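Local structure of 3-dehydroshikimate dehydratase (Pseudomonas putida, 5HMQ) at residues S11-T15 with A250-A256. The protein catalyses the metal-dependent dehydration of 3-dehydroshikimate to protocatechuate, in a TIM-barrel domain fused to a dioxygenase-like domain. Numbering follows the deposited sequence.
Sequences SLSGT and APTRQNA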
loop_
_atom_site.group_PDB
_atom_site.type_symbol
_atom_site.label_atom_id
_atom_site.label_comp_id
_atom_site.label_asym_id
_atom_site.label_seq_id
_atom_site.Cartn_x
_atom_site.Cartn_y
_atom_site.Cartn_z
ATOM N N SER C 11 -9.706 11.212 -6.322
ATOM C CA SER C 11 -9.406 9.820 -6.637
ATOM C C SER C 11 -7.935 9.470 -6.464
ATOM O O SER C 11 -7.584 8.288 -6.545
ATOM C CB SER C 11 -9.840 9.497 -8.071
ATOM O OG SER C 11 -11.197 9.840 -8.287
ATOM N N LEU C 12 -7.074 10.456 -6.232
ATOM C CA LEU C 12 -5.641 10.246 -6.111
ATOM C C LEU C 12 -5.153 10.812 -4.784
ATOM O O LEU C 12 -5.873 11.526 -4.082
ATOM C CB LEU C 12 -4.882 10.905 -7.269
ATOM C CG LEU C 12 -5.346 10.602 -8.693
ATOM C CD1 LEU C 12 -4.565 11.443 -9.696
ATOM C CD2 LEU C 12 -5.208 9.125 -9.005
ATOM N N SER C 13 -3.923 10.456 -4.432
ATOM C CA SER C 13 -3.218 11.054 -3.309
ATOM C C SER C 13 -2.061 11.901 -3.823
ATOM O O SER C 13 -1.643 11.784 -4.978
ATOM C CB SER C 13 -2.706 9.980 -2.343
ATOM O OG SER C 13 -1.729 9.161 -2.960
ATOM N N GLY C 14 -1.546 12.757 -2.952
ATOM C CA GLY C 14 -0.421 13.613 -3.272
ATOM C C GLY C 14 -0.798 15.081 -3.257
ATOM O O GLY C 14 -1.935 15.463 -2.981
ATOM N N THR C 15 0.199 15.910 -3.554
ATOM C CA THR C 15 -0.041 17.335 -3.720
ATOM C C THR C 15 -0.847 17.579 -4.991
ATOM O O THR C 15 -0.869 16.754 -5.909
ATOM C CB THR C 15 1.276 18.102 -3.813
ATOM O OG1 THR C 15 1.870 17.865 -5.092
ATOM C CG2 THR C 15 2.239 17.600 -2.757
ATOM N N ALA C 250 -1.169 6.306 -1.580
ATOM C CA ALA C 250 -1.628 5.687 -2.822
ATOM C C ALA C 250 -0.757 6.153 -3.985
ATOM O O ALA C 250 -0.595 7.362 -4.181
ATOM C CB ALA C 250 -3.092 6.024 -3.088
ATOM N N PRO C 251 -0.170 5.234 -4.768
ATOM C CA PRO C 251 0.706 5.667 -5.867
ATOM C C PRO C 251 -0.041 6.495 -6.901
ATOM O O PRO C 251 -0.937 6.006 -7.595
ATOM C CB PRO C 251 1.208 4.346 -6.464
ATOM C CG PRO C 251 0.174 3.338 -6.086
ATOM C CD PRO C 251 -0.382 3.777 -4.760
ATOM N N THR C 252 0.339 7.773 -6.984
ATOM C CA THR C 252 -0.381 8.736 -7.811
ATOM C C THR C 252 -0.365 8.337 -9.283
ATOM O O THR C 252 -1.407 8.333 -9.950
ATOM C CB THR C 252 0.225 10.127 -7.625
ATOM O OG1 THR C 252 0.393 10.389 -6.225
ATOM C CG2 THR C 252 -0.690 11.186 -8.215
ATOM N N ARG C 253 0.816 8.006 -9.809
ATOM C CA ARG C 253 0.946 7.767 -11.243
ATOM C C ARG C 253 0.250 6.479 -11.667
ATOM O O ARG C 253 -0.458 6.458 -12.681
ATOM C CB ARG C 253 2.422 7.739 -11.633
ATOM C CG ARG C 253 3.111 9.082 -11.464
ATOM C CD ARG C 253 3.589 9.635 -12.796
ATOM N NE ARG C 253 3.892 11.060 -12.707
ATOM C CZ ARG C 253 4.475 11.763 -13.671
ATOM N NH1 ARG C 253 4.833 11.173 -14.804
ATOM N NH2 ARG C 253 4.706 13.058 -13.498
ATOM N N GLN C 254 0.436 5.395 -10.910
ATOM C CA GLN C 254 -0.195 4.134 -11.283
ATOM C C GLN C 254 -1.705 4.195 -11.106
ATOM O O GLN C 254 -2.447 3.586 -11.886
ATOM C CB GLN C 254 0.402 2.976 -10.482
ATOM C CG GLN C 254 1.420 2.166 -11.273
ATOM C CD GLN C 254 0.812 1.518 -12.506
ATOM O OE1 GLN C 254 -0.322 1.035 -12.472
ATOM N NE2 GLN C 254 1.556 1.522 -13.607
ATOM N N ASN C 255 -2.182 4.909 -10.083
ATOM C CA ASN C 255 -3.622 5.098 -9.948
ATOM C C ASN C 255 -4.184 5.860 -11.141
ATOM O O ASN C 255 -5.253 5.514 -11.660
ATOM C CB ASN C 255 -3.948 5.823 -8.642
ATOM C CG ASN C 255 -3.920 4.902 -7.437
ATOM O OD1 ASN C 255 -3.846 3.682 -7.575
ATOM N ND2 ASN C 255 -3.999 5.484 -6.246
ATOM N N ALA C 256 -3.479 6.903 -11.587
ATOM C CA ALA C 256 -3.938 7.659 -12.749
ATOM C C ALA C 256 -3.920 6.799 -14.005
ATOM O O ALA C 256 -4.854 6.848 -14.814
ATOM C CB ALA C 256 -3.073 8.905 -12.941
HETATM O O HOH W 1 -3.015 8.087 -5.630
#
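In the xylose isomerase-like TIM barrel, the loop following the first strand (6-8) meets the start of helix 252-276, which follows the last strand (238-240), so the contact brings the first and last beta-alpha units together at the seam where the barrel closes. Ser-11 stays out of the interface; its OG is hydrogen-bonded to the backbone N of Ile-242, tying the loop to the segment just past that last strand, one residue on from the catalytic metal ligand Glu-241. Leu-12 supplies the apolar part: CD2 lies 3.6 Å from Asn-255 CB, and CD1 4.4 Å from Ala-256 CB, while Ile-23 of helix 16-25 also touches this side chain. Ser-13 turns the contact polar, its O accepting a hydrogen bond from Thr-252 OG1 at 2.8 Å. Gly-14 has phi/psi of 115/-180, where a CB would jam against the preceding carbonyl O. Thr-15 then N-caps helix 16-25. Between the segments, water 1 accepts from Ser-13 N at 2.8 Å and from Asn-255 ND2 at 2.9 Å, and donates a weak bond to Ala-250 O at 2.9 Å.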